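PDB 3FLK: tartrate dehydrogenase/decarboxylase from Pseudomonas putida, which oxidises tartrate to oxaloglycolate with NAD, and also converts meso-tartrate to D-glycerate and D-malate to pyruvate, using a magnesium or manganese ion. Local coordinates for residues G56-D61 / W91-K96; F44-C49 / E65-Y70; R108-F113 / L254-A259. The protein carries 1 engineered substitution. All coordinates share one frame; numbering follows the deposited sequence.

In the fold
The three contacts illustrate how apolar packing changes character with place in one fold. Interactions 1 and 2 touch each other: the loops 44-49 and 56-61, before and after helix 49-55 in the chain, are joined by a probable hydrogen bond from A47 N to M58 O, and P60 packs on W46. All are buried, interaction 3 most centrally. Interaction 1 rests selenomethionine side chains on the start of helix 94-100, whereas interaction 2 is aromatic and carries a bridging water. Interaction 3, with its centre about 30 Å from both others and on the other side of the chain's centre, lays strand 105-111 on helix 245-258 with aliphatic side chains (V110, L112, P256, A259), beside the oxalate and metal site.

Interaction 1: residues G56-D61 / W91-K96; sequences GKMMPD and WGSLLK. With NAI (1,4-dihydronicotinamide adenine dinucleotide), chain F; SO4 (sulfate ion), chain L.
M58 and M59, both selenomethionine, lie against the backbone of G92 and S93, where the loop after helix 49-55 meets the start of helix 94-100 in the isocitrate/isopropylmalate dehydrogenase fold. The two chains are shaped differently. In M58, chi1 of -65° sets CG beside the backbone N and against G92 CA, with CB 3.3 Å from G92 O; G92 has no beta carbon where M58 CG lies. The bends at chi2 and chi3 then carry SE away from G92 and bring the methyl CE near S93 OG, a hydroxyl whose hydrogen bond goes to S89 O.

M59 instead runs straight through chi2 (-170°) and turns only at its last torsion. Its selenium comes 4.0 Å from S93 CA, while CE reaches G92 O at 3.3 Å. The carbonyl oxygen of G92 is thus approached by carbons of both selenomethionines. Beyond CG, K96 is extended, and it slides past M59 in the opposite direction. V78 and Y52 also pack on M58, and F97 on M59.

Within the loop, K57 NZ forms a salt bridge with D61 OD1 and also donates to a sulfate ion, probably from the crystallisation liquor. L94, whose beta carbon points away from the loop, belongs to the dinucleotide pocket; its CD2 lies 3.2 Å from N7N of the NADH carboxamide.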
loop_
_atom_site.group_PDB
_atom_site.type_symbol
_atom_site.label_atom_id
_atom_site.label_comp_id
_atom_site.label_asym_id
_atom_site.label_seq_id
_atom_site.Cartn_x
_atom_site.Cartn_y
_atom_site.Cartn_z
ATOM N N GLY A 56 17.245 0.406 -29.707
ATOM C CA GLY A 56 17.992 -0.050 -28.535
ATOM C C GLY A 56 17.887 0.892 -27.350
ATOM O O GLY A 56 18.487 0.649 -26.302
ATOM N N LYS A 57 17.128 1.970 -27.524
ATOM C CA LYS A 57 16.865 2.940 -26.462
ATOM C C LYS A 57 15.430 3.450 -26.554
ATOM O O LYS A 57 14.839 3.462 -27.633
ATOM C CB LYS A 57 17.865 4.103 -26.513
ATOM C CG LYS A 57 18.008 4.769 -27.874
ATOM C CD LYS A 57 19.252 5.638 -27.921
ATOM C CE LYS A 57 19.662 5.937 -29.349
ATOM N NZ LYS A 57 20.989 6.612 -29.400
HETATM N N MSE A 58 14.880 3.867 -25.417
HETATM C CA MSE A 58 13.491 4.312 -25.333
HETATM C C MSE A 58 13.241 5.621 -26.080
HETATM O O MSE A 58 12.152 5.841 -26.614
HETATM C CB MSE A 58 13.069 4.459 -23.869
HETATM C CG MSE A 58 13.054 3.157 -23.079
HETATM SE SE MSE A 58 11.746 1.853 -23.730
HETATM C CE MSE A 58 10.149 2.959 -23.657
HETATM N N MSE A 59 14.256 6.481 -26.107
HETATM C CA MSE A 59 14.149 7.820 -26.686
HETATM C C MSE A 59 15.451 8.210 -27.383
HETATM O O MSE A 59 16.511 7.680 -27.042
HETATM C CB MSE A 59 13.854 8.844 -25.589
HETATM C CG MSE A 59 12.707 8.476 -24.677
HETATM SE SE MSE A 59 12.215 9.939 -23.524
HETATM C CE MSE A 59 13.750 9.950 -22.318
ATOM N N PRO A 60 15.381 9.146 -28.356
ATOM C CA PRO A 60 16.608 9.683 -28.946
ATOM C C PRO A 60 17.441 10.444 -27.913
ATOM O O PRO A 60 16.898 10.940 -26.923
ATOM C CB PRO A 60 16.092 10.639 -30.028
ATOM C CG PRO A 60 14.706 10.983 -29.611
ATOM C CD PRO A 60 14.179 9.741 -28.969
ATOM N N ASP A 61 18.747 10.532 -28.154
ATOM C CA ASP A 61 19.676 11.185 -27.229
ATOM C C ASP A 61 19.333 12.652 -26.953
ATOM O O ASP A 61 19.618 13.160 -25.868
ATOM C CB ASP A 61 21.117 11.074 -27.749
ATOM C CG ASP A 61 21.678 9.659 -27.652
ATOM O OD1 ASP A 61 20.944 8.727 -27.256
ATOM O OD2 ASP A 61 22.873 9.478 -27.977
ATOM N N TRP A 91 12.393 3.710 -16.600
ATOM C CA TRP A 91 13.593 4.495 -16.309
ATOM C C TRP A 91 14.197 5.143 -17.550
ATOM O O TRP A 91 14.874 6.166 -17.451
ATOM C CB TRP A 91 14.636 3.643 -15.579
ATOM C CG TRP A 91 14.307 3.446 -14.135
ATOM C CD1 TRP A 91 13.523 2.467 -13.596
ATOM C CD2 TRP A 91 14.742 4.261 -13.041
ATOM N NE1 TRP A 91 13.444 2.622 -12.229
ATOM C CE2 TRP A 91 14.187 3.713 -11.865
ATOM C CE3 TRP A 91 15.548 5.403 -12.941
ATOM C CZ2 TRP A 91 14.407 4.270 -10.603
ATOM C CZ3 TRP A 91 15.769 5.953 -11.686
ATOM C CH2 TRP A 91 15.202 5.386 -10.534
ATOM N N GLY A 92 13.936 4.554 -18.714
ATOM C CA GLY A 92 14.435 5.089 -19.974
ATOM C C GLY A 92 13.559 6.160 -20.596
ATOM O O GLY A 92 13.930 6.750 -21.614
ATOM N N SER A 93 12.398 6.419 -19.992
ATOM C CA SER A 93 11.454 7.388 -20.546
ATOM C C SER A 93 10.815 8.310 -19.499
ATOM O O SER A 93 11.313 9.413 -19.264
ATOM C CB SER A 93 10.385 6.677 -21.392
ATOM O OG SER A 93 9.630 5.770 -20.609
ATOM N N LEU A 94 9.724 7.861 -18.877
ATOM C CA LEU A 94 8.928 8.708 -17.981
ATOM C C LEU A 94 9.709 9.227 -16.772
ATOM O O LEU A 94 9.577 10.394 -16.400
ATOM C CB LEU A 94 7.649 7.986 -17.530
ATOM C CG LEU A 94 6.726 8.673 -16.510
ATOM C CD1 LEU A 94 6.182 10.017 -17.003
ATOM C CD2 LEU A 94 5.592 7.747 -16.141
ATOM N N LEU A 95 10.519 8.363 -16.168
ATOM C CA LEU A 95 11.318 8.761 -15.009
ATOM C C LEU A 95 12.388 9.798 -15.360
ATOM O O LEU A 95 12.729 10.641 -14.529
ATOM C CB LEU A 95 11.904 7.538 -14.294
ATOM C CG LEU A 95 11.155 7.015 -13.055
ATOM C CD1 LEU A 95 9.633 7.121 -13.145
ATOM C CD2 LEU A 95 11.556 5.590 -12.726
ATOM N N LYS A 96 12.892 9.748 -16.594
ATOM C CA LYS A 96 13.783 10.794 -17.105
ATOM C C LYS A 96 13.062 12.137 -17.260
ATOM O O LYS A 96 13.625 13.180 -16.923
ATOM C CB LYS A 96 14.439 10.373 -18.424
ATOM C CG LYS A 96 15.589 9.388 -18.252
ATOM C CD LYS A 96 16.326 9.141 -19.566
ATOM C CE LYS A 96 17.523 8.228 -19.351
ATOM N NZ LYS A 96 18.194 7.860 -20.629
HETATM P PA NAI F . -2.003 -0.790 -15.489
HETATM O O1A NAI F . -2.468 0.486 -14.899
HETATM O O2A NAI F . -1.571 -0.631 -16.890
HETATM O O5B NAI F . -3.192 -1.860 -15.426
HETATM C C5B NAI F . -3.694 -2.374 -14.213
HETATM C C4B NAI F . -5.112 -2.898 -14.412
HETATM O O4B NAI F . -6.008 -1.812 -14.557
HETATM C C3B NAI F . -5.237 -3.757 -15.663
HETATM O O3B NAI F . -6.074 -4.850 -15.370
HETATM C C2B NAI F . -5.885 -2.834 -16.675
HETATM O O2B NAI F . -6.715 -3.528 -17.579
HETATM C C1B NAI F . -6.664 -1.854 -15.814
HETATM N N9A NAI F . -6.697 -0.514 -16.425
HETATM C C8A NAI F . -5.673 0.397 -16.477
HETATM N N7A NAI F . -6.118 1.497 -17.122
HETATM C C5A NAI F . -7.402 1.306 -17.482
HETATM C C6A NAI F . -8.319 2.106 -18.157
HETATM N N6A NAI F . -7.977 3.324 -18.569
HETATM N N1A NAI F . -9.593 1.625 -18.385
HETATM C C2A NAI F . -9.957 0.367 -17.952
HETATM N N3A NAI F . -9.038 -0.414 -17.278
HETATM C C4A NAI F . -7.782 0.043 -17.051
HETATM O O3 NAI F . -0.822 -1.343 -14.529
HETATM P PN NAI F . -0.030 -2.746 -14.624
HETATM O O1N NAI F . -0.871 -3.792 -15.244
HETATM O O2N NAI F . 0.501 -3.002 -13.266
HETATM O O5D NAI F . 1.206 -2.407 -15.585
HETATM C C5D NAI F . 1.128 -2.533 -16.990
HETATM C C4D NAI F . 2.299 -1.802 -17.646
HETATM O O4D NAI F . 2.143 -0.404 -17.496
HETATM C C3D NAI F . 3.652 -2.148 -17.036
HETATM O O3D NAI F . 4.582 -2.219 -18.089
HETATM C C2D NAI F . 3.974 -0.964 -16.142
HETATM O O2D NAI F . 5.360 -0.753 -16.008
HETATM C C1D NAI F . 3.294 0.170 -16.894
HETATM N N1N NAI F . 2.898 1.335 -16.079
HETATM C C2N NAI F . 3.250 2.571 -16.544
HETATM C C3N NAI F . 2.892 3.719 -15.847
HETATM C C7N NAI F . 3.053 5.056 -16.514
HETATM O O7N NAI F . 3.474 5.117 -17.859
HETATM N N7N NAI F . 2.797 6.165 -15.821
HETATM C C4N NAI F . 2.164 3.595 -14.664
HETATM C C5N NAI F . 1.802 2.332 -14.196
HETATM C C6N NAI F . 2.175 1.198 -14.918
HETATM S S SO4 L . 19.869 10.181 -31.528
HETATM O O1 SO4 L . 19.487 9.070 -30.661
HETATM O O2 SO4 L . 21.273 10.035 -31.902
HETATM O O3 SO4 L . 19.041 10.168 -32.731
HETATM O O4 SO4 L . 19.682 11.449 -30.827
#

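Interaction 2: residues F44-C49 / E65-Y70; sequences FEWASC and EQLKQY
F44 and Y70 provide the aromatic part of this contact, an offset edge-to-face pair in which the edge of F44 is turned toward the face of Y70. The side chains reach toward each other tip to tip, with ring planes at 85° and centroids 5.5 Å apart. F44 CZ comes nearest, 3.6 Å from Y70 CE2 and 3.4 Å from the phenol oxygen OH. That hydroxyl is hydrogen-bonded to OD2 of D42, near the end of strand 39-43, and R7 makes a cation-pi contact with the Y70 ring.

The apolar part centres on L67. Although its beta carbon does not point straight across, the end of the side chain comes nearer, and CD2 lies over one face of F44 while meeting W46 CH2 at 3.7 Å. L67 CG lies at the edge of the indole, in its plane, and L67 and W46 also reach tip to tip. From within its own loop, F44 CB sits over one face of the indole, offset toward the rim.

Topologically, the contact joins the two ends of a beta-alpha-beta crossover that leaves edge strand 39-43, passes through helices 49-55 and 63-67, and skips over strand 6-13 to reach the parallel strand 72-77 of the large mixed sheet. L67 and F44 both also pack on A9 of the skipped strand.

The polar part is a water bridge. The water accepts from W46 NE1 at 2.9 Å and donates to Q66 OE1 at 2.7 Å, linking indole to amide. Q66 is extended beyond CG, and its amide plane stands 70° from the indole plane. At the other amide atom, Q66 NE2 is hydrogen-bonded to D62 OD1.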
loop_
_atom_site.group_PDB
_atom_site.type_symbol
_atom_site.label_atom_id
_atom_site.label_comp_id
_atom_site.label_asym_id
_atom_site.label_seq_id
_atom_site.Cartn_x
_atom_site.Cartn_y
_atom_site.Cartn_z
ATOM N N PHE A 44 4.820 12.573 -30.933
ATOM C CA PHE A 44 6.109 11.887 -30.969
ATOM C C PHE A 44 5.919 10.386 -30.796
ATOM O O PHE A 44 5.144 9.945 -29.942
ATOM C CB PHE A 44 7.043 12.437 -29.887
ATOM C CG PHE A 44 7.400 13.886 -30.073
ATOM C CD1 PHE A 44 8.478 14.251 -30.873
ATOM C CD2 PHE A 44 6.658 14.885 -29.454
ATOM C CE1 PHE A 44 8.814 15.588 -31.049
ATOM C CE2 PHE A 44 6.985 16.227 -29.627
ATOM C CZ PHE A 44 8.066 16.577 -30.426
ATOM N N GLU A 45 6.632 9.614 -31.614
ATOM C CA GLU A 45 6.495 8.158 -31.647
ATOM C C GLU A 45 7.431 7.456 -30.667
ATOM O O GLU A 45 7.276 6.262 -30.400
ATOM C CB GLU A 45 6.732 7.624 -33.067
ATOM C CG GLU A 45 5.861 8.266 -34.148
ATOM C CD GLU A 45 4.378 7.998 -33.957
ATOM O OE1 GLU A 45 3.973 6.816 -33.989
ATOM O OE2 GLU A 45 3.614 8.974 -33.788
ATOM N N TRP A 46 8.403 8.193 -30.136
ATOM C CA TRP A 46 9.337 7.620 -29.168
ATOM C C TRP A 46 8.775 7.582 -27.745
ATOM O O TRP A 46 7.584 7.839 -27.539
ATOM C CB TRP A 46 10.730 8.263 -29.242
ATOM C CG TRP A 46 10.776 9.732 -29.548
ATOM C CD1 TRP A 46 10.864 10.310 -30.780
ATOM C CD2 TRP A 46 10.797 10.805 -28.600
ATOM N NE1 TRP A 46 10.917 11.678 -30.662
ATOM C CE2 TRP A 46 10.880 12.009 -29.334
ATOM C CE3 TRP A 46 10.746 10.867 -27.200
ATOM C CZ2 TRP A 46 10.913 13.262 -28.715
ATOM C CZ3 TRP A 46 10.775 12.113 -26.586
ATOM C CH2 TRP A 46 10.858 13.295 -27.347
ATOM N N ALA A 47 9.632 7.264 -26.773
ATOM C CA ALA A 47 9.198 6.925 -25.413
ATOM C C ALA A 47 8.174 5.785 -25.473
ATOM O O ALA A 47 7.115 5.823 -24.834
ATOM C CB ALA A 47 8.644 8.153 -24.677
ATOM N N SER A 48 8.515 4.780 -26.277
ATOM C CA SER A 48 7.686 3.602 -26.496
ATOM C C SER A 48 8.591 2.396 -26.701
ATOM O O SER A 48 9.764 2.539 -27.071
ATOM C CB SER A 48 6.785 3.797 -27.717
ATOM O OG SER A 48 7.537 3.791 -28.922
ATOM N N CYS A 49 8.046 1.209 -26.459
ATOM C CA CYS A 49 8.808 -0.027 -26.592
ATOM C C CYS A 49 9.067 -0.412 -28.050
ATOM O O CYS A 49 10.038 -1.109 -28.341
ATOM C CB CYS A 49 8.138 -1.157 -25.810
ATOM S SG CYS A 49 8.228 -0.905 -24.011
ATOM N N GLU A 65 16.309 18.362 -25.493
ATOM C CA GLU A 65 16.437 19.486 -26.415
ATOM C C GLU A 65 15.132 19.690 -27.189
ATOM O O GLU A 65 14.677 20.822 -27.367
ATOM C CB GLU A 65 17.610 19.229 -27.369
ATOM C CG GLU A 65 17.835 20.277 -28.453
ATOM C CD GLU A 65 18.754 19.770 -29.557
ATOM O OE1 GLU A 65 19.983 19.678 -29.325
ATOM O OE2 GLU A 65 18.244 19.461 -30.658
ATOM N N GLN A 66 14.528 18.587 -27.626
ATOM C CA GLN A 66 13.291 18.634 -28.406
ATOM C C GLN A 66 12.082 19.066 -27.577
ATOM O O GLN A 66 11.288 19.897 -28.021
ATOM C CB GLN A 66 13.017 17.282 -29.071
ATOM C CG GLN A 66 14.047 16.877 -30.119
ATOM C CD GLN A 66 13.653 15.623 -30.878
ATOM O OE1 GLN A 66 12.559 15.538 -31.438
ATOM N NE2 GLN A 66 14.550 14.645 -30.906
ATOM N N LEU A 67 11.950 18.512 -26.375
ATOM C CA LEU A 67 10.769 18.759 -25.546
ATOM C C LEU A 67 10.772 20.108 -24.824
ATOM O O LEU A 67 9.712 20.600 -24.433
ATOM C CB LEU A 67 10.543 17.614 -24.554
ATOM C CG LEU A 67 10.210 16.235 -25.133
ATOM C CD1 LEU A 67 9.928 15.273 -24.007
ATOM C CD2 LEU A 67 9.030 16.281 -26.104
ATOM N N LYS A 68 11.953 20.704 -24.657
ATOM C CA LYS A 68 12.061 22.034 -24.046
ATOM C C LYS A 68 11.463 23.141 -24.919
ATOM O O LYS A 68 11.199 24.246 -24.439
ATOM C CB LYS A 68 13.512 22.359 -23.675
ATOM C CG LYS A 68 13.906 21.887 -22.280
ATOM C CD LYS A 68 15.124 22.638 -21.746
ATOM C CE LYS A 68 16.434 21.965 -22.137
ATOM N NZ LYS A 68 16.684 20.723 -21.350
ATOM N N GLN A 69 11.237 22.829 -26.195
ATOM C CA GLN A 69 10.599 23.757 -27.132
ATOM C C GLN A 69 9.075 23.774 -26.970
ATOM O O GLN A 69 8.379 24.541 -27.642
ATOM C CB GLN A 69 10.966 23.405 -28.582
ATOM C CG GLN A 69 12.447 23.081 -28.830
ATOM C CD GLN A 69 13.400 24.107 -28.235
ATOM O OE1 GLN A 69 14.249 23.769 -27.406
ATOM N NE2 GLN A 69 13.258 25.364 -28.646
ATOM N N TYR A 70 8.566 22.933 -26.069
ATOM C CA TYR A 70 7.127 22.808 -25.842
ATOM C C TYR A 70 6.714 23.329 -24.471
ATOM O O TYR A 70 7.505 23.320 -23.526
ATOM C CB TYR A 70 6.678 21.355 -26.038
ATOM C CG TYR A 70 6.791 20.892 -27.470
ATOM C CD1 TYR A 70 5.702 20.969 -28.333
ATOM C CD2 TYR A 70 7.996 20.394 -27.970
ATOM C CE1 TYR A 70 5.803 20.556 -29.655
ATOM C CE2 TYR A 70 8.109 19.980 -29.291
ATOM C CZ TYR A 70 7.007 20.063 -30.127
ATOM O OH TYR A 70 7.110 19.655 -31.433
HETATM O O HOH W 1 11.593 13.459 -32.894
#

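Interaction 3: residues R108-F113 / L254-A259; sequences RPVRLF and LGPACA. With OXL (oxalate ion), chain G; SO4 (sulfate ion), chain J.
With CG1 anti to its backbone N (chi1 178°) and CG2 anti to its carbonyl carbon, V110 straddles the G255-P256 peptide. One methyl, CG1, comes 3.4 Å from G255 C; the other, CG2, packs 3.8 Å from P256 CD, the valine and proline crossing at about a right angle. A beta carbon on G255 would clash with V110 CG2, and the bare glycine therefore lets strand and helix lie close. P256 brings no N-H, and at its nitrogen the helix lacks a bond to the turn before and is kinked.

Two residues further along the strand, L112 also holds CG anti to its backbone N (chi1 172°), and CD1 lies 3.5 Å from A259 O. The methyl of A259, just past the helix, approaches R111 O at 3.7 Å and faces L112 CB at a longer distance. A257, pointing away from the strand, packs on A229 of the second subunit, and L254 on its V232.

The arginines of the strand diverge. R111 bends at chi3 and meets a sulfate ion, probably from the crystallisation liquor, which H323 and W303 also bind. R108, extended from CG to NE, holds oxalate O4 at the edge of its guanidinium through NH1 and NH2, each 3.0 Å away, with a weaker bond from NH2 to O2. S252 and N106 fix that guanidinium; R98 and R134 of the same chain and K192 of the second subunit complete much of the grip on oxalate, consistent with the arginine-rich substrate site of the decarboxylating dehydrogenases, here beside helix 245-258, whose D249 and D253 are probable metal ligands by similarity.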
loop_
_atom_site.group_PDB
_atom_site.type_symbol
_atom_site.label_atom_id
_atom_site.label_comp_id
_atom_site.label_asym_id
_atom_site.label_seq_id
_atom_site.Cartn_x
_atom_site.Cartn_y
_atom_site.Cartn_z
ATOM N N ARG A 108 -2.414 14.109 -7.768
ATOM C CA ARG A 108 -3.351 13.072 -8.197
ATOM C C ARG A 108 -4.658 13.132 -7.392
ATOM O O ARG A 108 -4.737 12.581 -6.289
ATOM C CB ARG A 108 -2.688 11.686 -8.094
ATOM C CG ARG A 108 -1.509 11.502 -9.045
ATOM C CD ARG A 108 -0.731 10.211 -8.804
ATOM N NE ARG A 108 0.187 9.935 -9.908
ATOM C CZ ARG A 108 0.717 8.741 -10.180
ATOM N NH1 ARG A 108 0.432 7.686 -9.429
ATOM N NH2 ARG A 108 1.535 8.604 -11.215
ATOM N N PRO A 109 -5.687 13.818 -7.936
ATOM C CA PRO A 109 -6.977 13.914 -7.241
ATOM C C PRO A 109 -7.773 12.609 -7.232
ATOM O O PRO A 109 -7.727 11.835 -8.193
ATOM C CB PRO A 109 -7.729 14.994 -8.030
ATOM C CG PRO A 109 -7.121 14.970 -9.386
ATOM C CD PRO A 109 -5.686 14.558 -9.212
ATOM N N VAL A 110 -8.489 12.381 -6.135
ATOM C CA VAL A 110 -9.332 11.205 -5.964
ATOM C C VAL A 110 -10.748 11.685 -5.659
ATOM O O VAL A 110 -10.957 12.455 -4.719
ATOM C CB VAL A 110 -8.808 10.286 -4.826
ATOM C CG1 VAL A 110 -9.726 9.097 -4.621
ATOM C CG2 VAL A 110 -7.385 9.815 -5.117
ATOM N N ARG A 111 -11.717 11.237 -6.454
ATOM C CA ARG A 111 -13.092 11.717 -6.331
ATOM C C ARG A 111 -14.120 10.665 -6.733
ATOM O O ARG A 111 -13.975 10.005 -7.763
ATOM C CB ARG A 111 -13.281 12.974 -7.184
ATOM C CG ARG A 111 -14.583 13.742 -6.945
ATOM C CD ARG A 111 -14.522 15.106 -7.617
ATOM N NE ARG A 111 -13.285 15.805 -7.270
ATOM C CZ ARG A 111 -12.648 16.666 -8.058
ATOM N NH1 ARG A 111 -13.119 16.955 -9.262
ATOM N NH2 ARG A 111 -11.524 17.232 -7.639
ATOM N N LEU A 112 -15.155 10.519 -5.910
ATOM C CA LEU A 112 -16.315 9.705 -6.264
ATOM C C LEU A 112 -17.380 10.595 -6.901
ATOM O O LEU A 112 -17.891 11.521 -6.265
ATOM C CB LEU A 112 -16.871 8.981 -5.032
ATOM C CG LEU A 112 -18.201 8.219 -5.120
ATOM C CD1 LEU A 112 -18.105 6.980 -6.011
ATOM C CD2 LEU A 112 -18.666 7.836 -3.726
ATOM N N PHE A 113 -17.691 10.315 -8.165
ATOM C CA PHE A 113 -18.709 11.060 -8.905
ATOM C C PHE A 113 -20.094 10.431 -8.728
ATOM O O PHE A 113 -20.197 9.220 -8.518
ATOM C CB PHE A 113 -18.356 11.117 -10.397
ATOM C CG PHE A 113 -17.133 11.935 -10.708
ATOM C CD1 PHE A 113 -17.223 13.316 -10.858
ATOM C CD2 PHE A 113 -15.894 11.326 -10.867
ATOM C CE1 PHE A 113 -16.092 14.080 -11.154
ATOM C CE2 PHE A 113 -14.757 12.081 -11.162
ATOM C CZ PHE A 113 -14.859 13.460 -11.307
ATOM N N LEU A 254 -5.002 2.978 -4.983
ATOM C CA LEU A 254 -5.964 2.550 -3.968
ATOM C C LEU A 254 -7.158 3.498 -3.836
ATOM O O LEU A 254 -8.311 3.051 -3.812
ATOM C CB LEU A 254 -5.271 2.377 -2.611
ATOM C CG LEU A 254 -6.132 1.931 -1.426
ATOM C CD1 LEU A 254 -6.750 0.564 -1.668
ATOM C CD2 LEU A 254 -5.307 1.917 -0.154
ATOM N N GLY A 255 -6.873 4.795 -3.736
ATOM C CA GLY A 255 -7.904 5.833 -3.637
ATOM C C GLY A 255 -8.980 5.754 -4.714
ATOM O O GLY A 255 -10.161 5.604 -4.396
ATOM N N PRO A 256 -8.584 5.887 -5.994
ATOM C CA PRO A 256 -9.508 5.721 -7.124
ATOM C C PRO A 256 -10.245 4.383 -7.129
ATOM O O PRO A 256 -11.414 4.339 -7.512
ATOM C CB PRO A 256 -8.590 5.830 -8.342
ATOM C CG PRO A 256 -7.482 6.684 -7.874
ATOM C CD PRO A 256 -7.239 6.268 -6.456
ATOM N N ALA A 257 -9.573 3.310 -6.705
ATOM C CA ALA A 257 -10.216 1.994 -6.600
ATOM C C ALA A 257 -11.390 2.016 -5.620
ATOM O O ALA A 257 -12.436 1.426 -5.892
ATOM C CB ALA A 257 -9.209 0.928 -6.202
ATOM N N CYS A 258 -11.210 2.697 -4.488
ATOM C CA CYS A 258 -12.287 2.884 -3.510
ATOM C C CYS A 258 -13.457 3.652 -4.125
ATOM O O CYS A 258 -14.619 3.396 -3.801
ATOM C CB CYS A 258 -11.767 3.615 -2.270
ATOM S SG CYS A 258 -10.569 2.668 -1.306
ATOM N N ALA A 259 -13.131 4.580 -5.021
ATOM C CA ALA A 259 -14.126 5.361 -5.753
ATOM C C ALA A 259 -14.710 4.607 -6.956
ATOM O O ALA A 259 -15.598 5.122 -7.641
ATOM C CB ALA A 259 -13.532 6.700 -6.182
HETATM C C1 OXL G . 3.751 4.144 -11.364
HETATM C C2 OXL G . 3.209 5.499 -11.227
HETATM O O1 OXL G . 3.017 3.169 -11.070
HETATM O O2 OXL G . 3.932 6.484 -11.495
HETATM O O3 OXL G . 4.930 3.991 -11.754
HETATM O O4 OXL G . 2.027 5.634 -10.833
HETATM S S SO4 J . -10.167 19.266 -10.519
HETATM O O1 SO4 J . -9.503 18.385 -9.562
HETATM O O2 SO4 J . -9.843 20.656 -10.208
HETATM O O3 SO4 J . -9.717 18.961 -11.873
HETATM O O4 SO4 J . -11.613 19.076 -10.422
#